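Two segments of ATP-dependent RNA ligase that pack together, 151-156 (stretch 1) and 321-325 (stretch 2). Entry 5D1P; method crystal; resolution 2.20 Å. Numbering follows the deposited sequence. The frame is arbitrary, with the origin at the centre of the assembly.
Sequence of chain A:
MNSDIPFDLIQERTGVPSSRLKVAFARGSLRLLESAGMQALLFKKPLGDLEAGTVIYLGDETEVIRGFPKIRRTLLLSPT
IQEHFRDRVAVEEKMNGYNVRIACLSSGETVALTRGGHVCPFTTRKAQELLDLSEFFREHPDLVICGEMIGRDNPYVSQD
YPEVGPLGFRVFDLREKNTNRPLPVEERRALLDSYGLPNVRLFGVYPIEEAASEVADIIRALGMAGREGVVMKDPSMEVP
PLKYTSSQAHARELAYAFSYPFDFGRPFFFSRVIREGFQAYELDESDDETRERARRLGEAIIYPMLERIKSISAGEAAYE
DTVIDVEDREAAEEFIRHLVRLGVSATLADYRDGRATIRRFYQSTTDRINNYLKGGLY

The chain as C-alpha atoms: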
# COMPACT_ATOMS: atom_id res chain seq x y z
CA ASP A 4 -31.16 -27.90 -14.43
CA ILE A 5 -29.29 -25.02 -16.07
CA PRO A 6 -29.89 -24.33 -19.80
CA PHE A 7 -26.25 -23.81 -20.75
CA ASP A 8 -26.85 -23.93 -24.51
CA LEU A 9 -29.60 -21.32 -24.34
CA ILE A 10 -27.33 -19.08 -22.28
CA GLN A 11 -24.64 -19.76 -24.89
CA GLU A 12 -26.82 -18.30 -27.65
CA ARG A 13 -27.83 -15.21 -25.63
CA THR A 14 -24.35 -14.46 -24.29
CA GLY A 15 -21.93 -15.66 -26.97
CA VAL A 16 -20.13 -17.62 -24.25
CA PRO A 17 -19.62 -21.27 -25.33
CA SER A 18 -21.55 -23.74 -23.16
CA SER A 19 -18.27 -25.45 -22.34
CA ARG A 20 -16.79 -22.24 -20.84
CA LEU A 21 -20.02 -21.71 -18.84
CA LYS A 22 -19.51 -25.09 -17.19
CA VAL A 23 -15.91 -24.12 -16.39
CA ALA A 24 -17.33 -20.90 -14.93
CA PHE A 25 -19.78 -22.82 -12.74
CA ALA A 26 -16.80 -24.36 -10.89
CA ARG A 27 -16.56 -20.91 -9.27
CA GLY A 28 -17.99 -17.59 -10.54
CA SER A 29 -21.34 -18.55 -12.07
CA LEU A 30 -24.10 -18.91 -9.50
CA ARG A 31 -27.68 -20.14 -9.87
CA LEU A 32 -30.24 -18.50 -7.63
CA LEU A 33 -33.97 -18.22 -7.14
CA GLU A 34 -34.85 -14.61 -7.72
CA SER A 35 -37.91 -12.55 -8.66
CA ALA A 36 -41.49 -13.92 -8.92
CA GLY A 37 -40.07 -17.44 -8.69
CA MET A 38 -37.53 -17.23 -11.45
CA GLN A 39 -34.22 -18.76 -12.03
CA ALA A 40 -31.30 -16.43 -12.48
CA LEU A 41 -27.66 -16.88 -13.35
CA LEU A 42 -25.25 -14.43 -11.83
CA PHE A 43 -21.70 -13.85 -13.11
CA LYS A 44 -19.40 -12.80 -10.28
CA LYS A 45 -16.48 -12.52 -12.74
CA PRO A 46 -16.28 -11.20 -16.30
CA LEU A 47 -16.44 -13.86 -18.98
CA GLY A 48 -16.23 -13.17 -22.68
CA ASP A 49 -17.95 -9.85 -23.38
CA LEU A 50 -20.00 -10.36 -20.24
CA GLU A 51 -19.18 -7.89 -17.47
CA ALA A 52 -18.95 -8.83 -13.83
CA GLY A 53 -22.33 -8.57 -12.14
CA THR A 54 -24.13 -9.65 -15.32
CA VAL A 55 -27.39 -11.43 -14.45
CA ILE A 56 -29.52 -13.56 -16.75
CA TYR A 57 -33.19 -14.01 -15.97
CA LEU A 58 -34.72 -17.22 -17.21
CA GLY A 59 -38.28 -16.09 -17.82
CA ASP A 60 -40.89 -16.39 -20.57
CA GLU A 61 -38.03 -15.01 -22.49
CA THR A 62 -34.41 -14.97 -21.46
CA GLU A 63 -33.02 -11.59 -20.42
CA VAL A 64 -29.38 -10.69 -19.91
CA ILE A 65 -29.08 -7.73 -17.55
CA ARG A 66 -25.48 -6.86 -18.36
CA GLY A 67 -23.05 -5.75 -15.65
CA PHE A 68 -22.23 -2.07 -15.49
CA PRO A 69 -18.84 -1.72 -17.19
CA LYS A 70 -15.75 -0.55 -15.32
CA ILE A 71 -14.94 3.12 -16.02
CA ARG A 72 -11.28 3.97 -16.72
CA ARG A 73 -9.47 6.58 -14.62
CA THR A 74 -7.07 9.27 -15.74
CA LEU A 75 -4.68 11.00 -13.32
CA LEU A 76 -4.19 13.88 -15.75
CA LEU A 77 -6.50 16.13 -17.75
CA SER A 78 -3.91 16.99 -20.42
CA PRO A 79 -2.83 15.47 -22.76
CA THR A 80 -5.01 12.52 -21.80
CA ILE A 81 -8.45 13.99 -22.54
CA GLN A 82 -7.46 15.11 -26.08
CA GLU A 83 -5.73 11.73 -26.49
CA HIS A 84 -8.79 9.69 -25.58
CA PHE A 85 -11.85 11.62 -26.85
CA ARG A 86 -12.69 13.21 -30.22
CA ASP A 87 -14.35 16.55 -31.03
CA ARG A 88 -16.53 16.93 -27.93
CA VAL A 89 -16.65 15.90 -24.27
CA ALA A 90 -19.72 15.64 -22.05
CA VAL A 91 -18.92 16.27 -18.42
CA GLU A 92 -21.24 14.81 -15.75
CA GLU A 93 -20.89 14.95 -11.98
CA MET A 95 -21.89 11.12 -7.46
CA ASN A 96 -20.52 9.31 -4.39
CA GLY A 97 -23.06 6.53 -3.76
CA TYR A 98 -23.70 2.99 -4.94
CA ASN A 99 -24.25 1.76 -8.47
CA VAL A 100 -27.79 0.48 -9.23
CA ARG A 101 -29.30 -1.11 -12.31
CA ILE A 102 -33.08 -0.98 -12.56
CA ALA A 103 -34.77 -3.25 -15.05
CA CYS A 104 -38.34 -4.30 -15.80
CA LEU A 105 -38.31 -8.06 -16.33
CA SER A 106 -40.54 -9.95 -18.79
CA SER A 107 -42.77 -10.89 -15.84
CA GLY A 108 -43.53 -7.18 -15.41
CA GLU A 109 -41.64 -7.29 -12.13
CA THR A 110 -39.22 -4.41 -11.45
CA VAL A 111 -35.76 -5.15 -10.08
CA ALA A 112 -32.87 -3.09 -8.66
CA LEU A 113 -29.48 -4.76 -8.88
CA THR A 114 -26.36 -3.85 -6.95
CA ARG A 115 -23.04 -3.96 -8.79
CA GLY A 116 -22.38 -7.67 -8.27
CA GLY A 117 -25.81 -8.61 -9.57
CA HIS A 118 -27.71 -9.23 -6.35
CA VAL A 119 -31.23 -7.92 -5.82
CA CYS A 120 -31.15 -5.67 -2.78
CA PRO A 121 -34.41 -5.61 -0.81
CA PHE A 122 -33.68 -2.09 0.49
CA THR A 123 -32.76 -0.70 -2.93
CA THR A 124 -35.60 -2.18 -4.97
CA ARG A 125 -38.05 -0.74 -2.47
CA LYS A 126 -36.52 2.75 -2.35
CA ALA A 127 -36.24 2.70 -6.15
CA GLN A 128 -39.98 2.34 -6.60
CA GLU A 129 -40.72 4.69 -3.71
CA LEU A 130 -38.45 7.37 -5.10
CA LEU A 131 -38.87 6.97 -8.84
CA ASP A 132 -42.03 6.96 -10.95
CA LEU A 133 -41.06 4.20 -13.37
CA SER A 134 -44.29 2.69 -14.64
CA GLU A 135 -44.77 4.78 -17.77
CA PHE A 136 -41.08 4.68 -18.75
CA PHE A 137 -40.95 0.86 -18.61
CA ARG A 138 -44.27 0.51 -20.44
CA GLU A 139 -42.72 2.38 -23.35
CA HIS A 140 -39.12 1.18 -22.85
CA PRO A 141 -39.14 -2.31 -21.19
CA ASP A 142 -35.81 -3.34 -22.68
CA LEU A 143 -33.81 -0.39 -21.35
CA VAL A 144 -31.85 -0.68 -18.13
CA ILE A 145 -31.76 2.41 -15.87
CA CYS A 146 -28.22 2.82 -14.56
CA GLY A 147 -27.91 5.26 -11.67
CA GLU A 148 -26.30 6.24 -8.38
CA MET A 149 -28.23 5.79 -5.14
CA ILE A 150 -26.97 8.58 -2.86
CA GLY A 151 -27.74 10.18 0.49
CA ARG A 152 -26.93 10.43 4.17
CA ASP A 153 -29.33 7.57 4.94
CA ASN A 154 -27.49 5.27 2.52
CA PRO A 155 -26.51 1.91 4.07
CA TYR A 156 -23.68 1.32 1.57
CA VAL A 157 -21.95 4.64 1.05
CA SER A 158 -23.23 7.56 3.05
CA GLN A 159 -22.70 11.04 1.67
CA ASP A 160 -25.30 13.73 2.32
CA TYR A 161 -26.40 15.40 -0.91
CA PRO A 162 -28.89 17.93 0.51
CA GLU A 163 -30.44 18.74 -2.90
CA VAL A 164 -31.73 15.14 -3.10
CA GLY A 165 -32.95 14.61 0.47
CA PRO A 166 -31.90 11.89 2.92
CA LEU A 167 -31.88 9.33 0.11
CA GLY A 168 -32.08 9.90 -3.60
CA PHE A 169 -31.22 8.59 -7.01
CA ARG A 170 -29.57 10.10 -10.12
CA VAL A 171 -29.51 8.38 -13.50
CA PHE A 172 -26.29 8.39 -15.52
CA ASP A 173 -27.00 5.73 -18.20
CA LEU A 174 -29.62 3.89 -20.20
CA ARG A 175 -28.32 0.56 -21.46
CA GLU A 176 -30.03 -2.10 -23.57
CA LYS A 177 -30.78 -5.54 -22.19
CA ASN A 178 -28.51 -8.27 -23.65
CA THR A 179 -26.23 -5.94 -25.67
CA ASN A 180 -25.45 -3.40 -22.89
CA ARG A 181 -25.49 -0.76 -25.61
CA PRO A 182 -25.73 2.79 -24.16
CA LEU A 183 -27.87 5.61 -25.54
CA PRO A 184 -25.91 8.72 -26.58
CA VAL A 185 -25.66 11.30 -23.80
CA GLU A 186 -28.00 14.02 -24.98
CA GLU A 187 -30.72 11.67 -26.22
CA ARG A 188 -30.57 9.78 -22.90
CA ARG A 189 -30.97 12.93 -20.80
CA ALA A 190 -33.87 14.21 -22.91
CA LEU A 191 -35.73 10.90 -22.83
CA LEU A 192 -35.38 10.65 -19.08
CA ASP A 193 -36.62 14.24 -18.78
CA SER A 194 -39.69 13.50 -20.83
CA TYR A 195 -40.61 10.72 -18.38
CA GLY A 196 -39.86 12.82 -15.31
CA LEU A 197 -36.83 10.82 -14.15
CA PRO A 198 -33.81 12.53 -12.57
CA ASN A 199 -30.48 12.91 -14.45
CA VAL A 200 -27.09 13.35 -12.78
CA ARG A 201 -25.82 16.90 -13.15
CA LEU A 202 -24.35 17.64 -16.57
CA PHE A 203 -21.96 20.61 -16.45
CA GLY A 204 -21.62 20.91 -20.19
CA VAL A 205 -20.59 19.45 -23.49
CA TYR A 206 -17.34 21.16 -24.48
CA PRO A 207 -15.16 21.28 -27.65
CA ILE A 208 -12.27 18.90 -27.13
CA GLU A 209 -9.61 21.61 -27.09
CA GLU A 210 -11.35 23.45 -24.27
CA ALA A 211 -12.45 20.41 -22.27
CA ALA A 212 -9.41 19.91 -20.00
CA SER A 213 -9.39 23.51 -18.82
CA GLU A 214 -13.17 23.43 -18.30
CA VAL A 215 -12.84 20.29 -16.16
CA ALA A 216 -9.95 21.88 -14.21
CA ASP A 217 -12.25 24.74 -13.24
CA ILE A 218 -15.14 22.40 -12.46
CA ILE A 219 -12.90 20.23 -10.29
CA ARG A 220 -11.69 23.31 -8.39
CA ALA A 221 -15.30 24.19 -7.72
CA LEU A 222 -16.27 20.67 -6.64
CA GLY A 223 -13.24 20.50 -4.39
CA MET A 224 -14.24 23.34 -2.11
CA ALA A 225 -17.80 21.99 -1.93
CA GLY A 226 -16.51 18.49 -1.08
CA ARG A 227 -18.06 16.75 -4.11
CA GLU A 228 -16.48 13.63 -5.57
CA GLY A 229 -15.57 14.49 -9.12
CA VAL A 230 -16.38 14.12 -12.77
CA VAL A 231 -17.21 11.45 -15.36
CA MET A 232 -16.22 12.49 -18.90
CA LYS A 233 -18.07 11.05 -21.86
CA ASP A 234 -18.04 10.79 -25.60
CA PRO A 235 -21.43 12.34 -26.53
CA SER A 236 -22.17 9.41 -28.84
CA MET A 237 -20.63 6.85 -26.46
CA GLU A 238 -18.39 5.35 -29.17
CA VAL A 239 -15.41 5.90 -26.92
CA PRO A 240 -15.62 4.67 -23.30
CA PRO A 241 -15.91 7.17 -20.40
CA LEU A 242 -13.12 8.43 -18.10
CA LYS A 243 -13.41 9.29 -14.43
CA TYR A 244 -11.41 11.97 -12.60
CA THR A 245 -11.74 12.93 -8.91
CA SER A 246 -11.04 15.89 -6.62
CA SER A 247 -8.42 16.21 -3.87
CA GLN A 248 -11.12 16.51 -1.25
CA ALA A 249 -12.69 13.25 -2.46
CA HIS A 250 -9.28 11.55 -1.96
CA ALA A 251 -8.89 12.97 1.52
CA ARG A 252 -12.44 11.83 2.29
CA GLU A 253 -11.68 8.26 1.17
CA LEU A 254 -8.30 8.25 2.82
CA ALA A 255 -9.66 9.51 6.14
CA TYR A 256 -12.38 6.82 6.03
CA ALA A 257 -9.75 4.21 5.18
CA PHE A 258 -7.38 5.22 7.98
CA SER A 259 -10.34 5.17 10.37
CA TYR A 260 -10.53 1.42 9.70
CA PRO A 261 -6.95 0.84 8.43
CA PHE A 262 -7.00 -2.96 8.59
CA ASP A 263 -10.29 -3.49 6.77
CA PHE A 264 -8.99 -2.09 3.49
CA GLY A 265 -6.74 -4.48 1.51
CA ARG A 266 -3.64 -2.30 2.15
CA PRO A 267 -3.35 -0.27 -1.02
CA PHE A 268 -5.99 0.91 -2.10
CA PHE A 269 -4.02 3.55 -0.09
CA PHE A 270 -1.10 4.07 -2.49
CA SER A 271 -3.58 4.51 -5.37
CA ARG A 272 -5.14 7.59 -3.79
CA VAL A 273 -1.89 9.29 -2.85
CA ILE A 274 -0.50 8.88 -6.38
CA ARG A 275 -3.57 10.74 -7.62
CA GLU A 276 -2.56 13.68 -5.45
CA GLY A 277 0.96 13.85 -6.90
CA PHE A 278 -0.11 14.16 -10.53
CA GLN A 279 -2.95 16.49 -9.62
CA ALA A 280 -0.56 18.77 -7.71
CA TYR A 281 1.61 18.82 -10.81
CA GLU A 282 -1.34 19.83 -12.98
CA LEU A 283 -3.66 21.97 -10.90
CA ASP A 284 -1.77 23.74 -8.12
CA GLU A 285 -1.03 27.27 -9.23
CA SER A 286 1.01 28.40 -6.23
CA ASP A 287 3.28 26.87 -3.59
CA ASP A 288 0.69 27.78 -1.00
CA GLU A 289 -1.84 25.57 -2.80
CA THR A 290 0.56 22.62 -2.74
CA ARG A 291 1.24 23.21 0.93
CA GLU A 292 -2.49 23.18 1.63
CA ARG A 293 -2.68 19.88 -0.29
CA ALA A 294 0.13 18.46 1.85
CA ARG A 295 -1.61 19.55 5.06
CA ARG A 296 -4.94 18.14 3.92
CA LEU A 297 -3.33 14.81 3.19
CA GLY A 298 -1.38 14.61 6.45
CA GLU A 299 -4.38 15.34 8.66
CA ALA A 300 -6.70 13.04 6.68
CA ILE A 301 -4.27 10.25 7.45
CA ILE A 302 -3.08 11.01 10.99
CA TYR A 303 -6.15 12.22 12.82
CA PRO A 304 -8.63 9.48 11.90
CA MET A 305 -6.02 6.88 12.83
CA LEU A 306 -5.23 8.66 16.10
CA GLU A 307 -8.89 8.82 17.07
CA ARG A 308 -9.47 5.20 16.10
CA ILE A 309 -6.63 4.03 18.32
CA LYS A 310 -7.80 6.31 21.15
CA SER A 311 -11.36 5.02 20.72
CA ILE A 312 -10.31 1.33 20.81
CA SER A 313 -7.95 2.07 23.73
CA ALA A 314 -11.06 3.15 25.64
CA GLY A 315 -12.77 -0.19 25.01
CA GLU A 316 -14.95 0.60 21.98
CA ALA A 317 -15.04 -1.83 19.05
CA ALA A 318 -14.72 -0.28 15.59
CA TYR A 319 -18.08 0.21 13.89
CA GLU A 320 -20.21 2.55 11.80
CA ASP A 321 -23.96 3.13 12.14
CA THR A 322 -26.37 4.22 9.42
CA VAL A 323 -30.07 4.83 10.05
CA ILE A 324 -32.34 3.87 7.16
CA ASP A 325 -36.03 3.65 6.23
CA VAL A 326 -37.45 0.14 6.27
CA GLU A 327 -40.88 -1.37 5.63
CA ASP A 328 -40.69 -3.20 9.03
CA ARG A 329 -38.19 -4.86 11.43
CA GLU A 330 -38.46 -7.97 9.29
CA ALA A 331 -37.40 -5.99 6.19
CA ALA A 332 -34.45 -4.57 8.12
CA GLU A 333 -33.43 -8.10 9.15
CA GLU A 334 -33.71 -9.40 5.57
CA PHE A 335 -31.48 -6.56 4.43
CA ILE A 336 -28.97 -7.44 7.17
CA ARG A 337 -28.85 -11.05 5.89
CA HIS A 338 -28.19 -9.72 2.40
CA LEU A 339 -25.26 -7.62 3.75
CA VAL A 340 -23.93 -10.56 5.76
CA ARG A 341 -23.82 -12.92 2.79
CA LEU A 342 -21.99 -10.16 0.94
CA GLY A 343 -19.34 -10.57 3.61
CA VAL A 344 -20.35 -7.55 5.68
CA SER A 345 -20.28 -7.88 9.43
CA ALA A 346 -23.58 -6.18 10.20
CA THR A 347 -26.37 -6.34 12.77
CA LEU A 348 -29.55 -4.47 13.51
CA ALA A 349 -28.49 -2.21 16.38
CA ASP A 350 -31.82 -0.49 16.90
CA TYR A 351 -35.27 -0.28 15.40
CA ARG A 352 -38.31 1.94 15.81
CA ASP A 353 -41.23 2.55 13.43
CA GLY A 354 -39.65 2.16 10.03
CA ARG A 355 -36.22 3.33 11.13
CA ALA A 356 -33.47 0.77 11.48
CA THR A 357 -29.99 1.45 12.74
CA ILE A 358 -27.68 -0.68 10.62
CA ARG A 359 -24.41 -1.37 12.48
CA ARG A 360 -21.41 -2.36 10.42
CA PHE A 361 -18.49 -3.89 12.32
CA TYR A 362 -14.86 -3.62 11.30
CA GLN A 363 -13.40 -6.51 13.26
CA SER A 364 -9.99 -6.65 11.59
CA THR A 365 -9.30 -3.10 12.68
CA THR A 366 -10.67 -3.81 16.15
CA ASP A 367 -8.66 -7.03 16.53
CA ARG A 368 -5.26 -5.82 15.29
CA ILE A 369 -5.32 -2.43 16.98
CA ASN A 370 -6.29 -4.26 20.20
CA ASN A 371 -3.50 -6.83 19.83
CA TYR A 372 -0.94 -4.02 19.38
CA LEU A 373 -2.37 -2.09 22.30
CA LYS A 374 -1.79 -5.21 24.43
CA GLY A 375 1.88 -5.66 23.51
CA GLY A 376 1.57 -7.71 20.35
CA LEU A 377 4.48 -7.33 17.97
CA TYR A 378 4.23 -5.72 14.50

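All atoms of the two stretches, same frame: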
# COMPACT_ATOMS: atom_id res chain seq x y z
N GLY A 151 -27.08 9.53 -0.63
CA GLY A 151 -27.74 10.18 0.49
C GLY A 151 -27.07 9.88 1.82
O GLY A 151 -26.29 8.93 1.94
N ARG A 152 -27.37 10.70 2.82
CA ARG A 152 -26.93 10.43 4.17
C ARG A 152 -27.44 9.08 4.65
O ARG A 152 -26.67 8.28 5.17
CB ARG A 152 -27.38 11.52 5.14
CG ARG A 152 -27.32 11.08 6.59
CD ARG A 152 -27.28 12.25 7.57
NE ARG A 152 -28.10 13.37 7.12
CZ ARG A 152 -28.40 14.42 7.89
NH1 ARG A 152 -27.97 14.48 9.15
NH2 ARG A 152 -29.15 15.40 7.39
N ASP A 153 -28.73 8.82 4.46
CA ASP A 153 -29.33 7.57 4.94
C ASP A 153 -29.15 6.42 3.96
O ASP A 153 -30.08 5.66 3.68
CB ASP A 153 -30.82 7.78 5.24
CG ASP A 153 -31.05 8.81 6.34
OD1 ASP A 153 -30.08 9.25 7.00
OD2 ASP A 153 -32.23 9.17 6.56
N ASN A 154 -27.92 6.30 3.46
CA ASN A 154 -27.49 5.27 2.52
C ASN A 154 -26.65 4.23 3.23
O ASN A 154 -25.53 4.52 3.66
CB ASN A 154 -26.70 5.91 1.38
CG ASN A 154 -26.29 4.92 0.30
OD1 ASN A 154 -25.89 3.78 0.57
ND2 ASN A 154 -26.36 5.36 -0.94
N PRO A 155 -27.17 2.99 3.34
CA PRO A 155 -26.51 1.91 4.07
C PRO A 155 -25.20 1.39 3.43
O PRO A 155 -24.49 0.60 4.06
CB PRO A 155 -27.58 0.81 4.06
CG PRO A 155 -28.35 1.06 2.82
CD PRO A 155 -28.44 2.55 2.73
N TYR A 156 -24.89 1.82 2.22
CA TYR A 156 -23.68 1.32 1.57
C TYR A 156 -22.57 2.36 1.57
O TYR A 156 -21.46 2.10 2.00
CB TYR A 156 -23.97 0.89 0.15
CG TYR A 156 -24.83 -0.35 0.01
CD1 TYR A 156 -24.27 -1.62 0.13
CD2 TYR A 156 -26.19 -0.25 -0.30
CE1 TYR A 156 -25.06 -2.76 -0.04
CE2 TYR A 156 -26.97 -1.38 -0.45
CZ TYR A 156 -26.41 -2.63 -0.33
OH TYR A 156 -27.20 -3.73 -0.51
N ASP A 321 -22.51 3.23 12.15
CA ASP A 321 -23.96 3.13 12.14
C ASP A 321 -24.56 3.98 11.03
O ASP A 321 -24.09 5.08 10.75
CB ASP A 321 -24.56 3.56 13.48
CG ASP A 321 -24.33 2.54 14.58
OD1 ASP A 321 -23.84 1.43 14.30
OD2 ASP A 321 -24.65 2.87 15.73
N THR A 322 -25.61 3.47 10.41
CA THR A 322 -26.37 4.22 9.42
C THR A 322 -27.84 3.95 9.69
O THR A 322 -28.24 2.80 9.79
CB THR A 322 -26.03 3.81 7.97
OG1 THR A 322 -24.61 3.91 7.78
CG2 THR A 322 -26.75 4.69 6.96
N VAL A 323 -28.64 5.01 9.82
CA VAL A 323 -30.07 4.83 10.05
C VAL A 323 -30.82 4.93 8.74
O VAL A 323 -30.67 5.92 8.02
CB VAL A 323 -30.62 5.88 11.02
CG1 VAL A 323 -32.02 5.49 11.46
CG2 VAL A 323 -29.69 6.01 12.21
N ILE A 324 -31.63 3.92 8.43
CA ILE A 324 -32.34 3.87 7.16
C ILE A 324 -33.85 3.65 7.34
O ILE A 324 -34.30 3.21 8.41
CB ILE A 324 -31.79 2.74 6.26
CG1 ILE A 324 -32.15 1.38 6.85
CG2 ILE A 324 -30.28 2.87 6.09
CD1 ILE A 324 -31.63 0.24 6.03
N ASP A 325 -34.62 3.99 6.30
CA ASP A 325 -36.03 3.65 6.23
C ASP A 325 -36.20 2.18 5.90
O ASP A 325 -35.57 1.68 4.96
CB ASP A 325 -36.77 4.48 5.18
CG ASP A 325 -36.78 5.97 5.49
OD1 ASP A 325 -36.81 6.35 6.69
OD2 ASP A 325 -36.76 6.76 4.52
O HOH W 1 -33.15 4.84 4.05
O HOH W 2 -23.55 3.62 5.20

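The loop 151-156 and the strand 321-325 meet through a small contact, in which methyl and methylene carbons pack mostly against backbone carbonyls; it buries 238 Å² in total, counting both sides, and joins parts of the chain at least 167 residues apart. No direct hydrogen bond crosses between them. Van der Waals packing and two bridging waters hold the segments together, and the closest pairs of alpha carbons are Asp153 with Ile324 (CA to CA, 5.3 Å) and Pro155 with Thr322 (CA to CA, 5.8 Å).

Thr322 and Asp153 each have 49 Å² covered by the other stretch. The CA-to-CB bond of Thr322 points toward the loop, and its chi1 of -54° (m) presents the methyl group to the loop backbone. Thr322 CG2 lies 3.5 Å from Asn154 O, 4.0 Å from Arg152 O and 4.0 Å from Pro155 CA, so one methyl touches Arg152, Asn154 and Pro155. The hydroxyl serves a second purpose: water 2 lies 2.8 Å from Thr322 OG1 and donates a hydrogen bond to Asn154 O, 2.7 Å away. Threonine thus supplies both an apolar and a polar attachment from a short, branched side chain.

Asp153 meets the strand with its side chain and its backbone carbonyl. Asp153 CB lies 3.3 Å from Val323 O, and the carboxylate lies close to the same oxygen, while Asp153 O packs 3.7 Å from Ile324 CG2. The same oxygen, Asp153 O, accepts a hydrogen bond from water 1 at 3.2 Å, and this water in turn accepts one from Asp325 N at 2.8 Å. The second bridge therefore links backbone to backbone.

Ile324, a buried residue with 46 Å² covered, completes the apolar part of the contact. With chi1 at 69° (p), Ile324 CG2 reaches Pro155 CD at 3.8 Å as well as the carbonyl of Asp153. Pro155, with 43 Å² covered, offers a compact ring to this methyl and has no amide hydrogen that would need a partner here.

The loop's shape supports these contacts. Residues Gly151 to Asn154 form a type I beta turn, in which a weak backbone hydrogen bond runs from Asn154 N to Arg152 O (2.9 Å). At its start, Gly151 has phi/psi of 146/162, where a beta carbon would be jammed against the preceding carbonyl oxygen. The side chain of Asn154 points away from the strand at its CA-to-CB bond and braces the loop from within: Asn154 OD1 accepts a hydrogen bond from Tyr156 N at 2.8 Å.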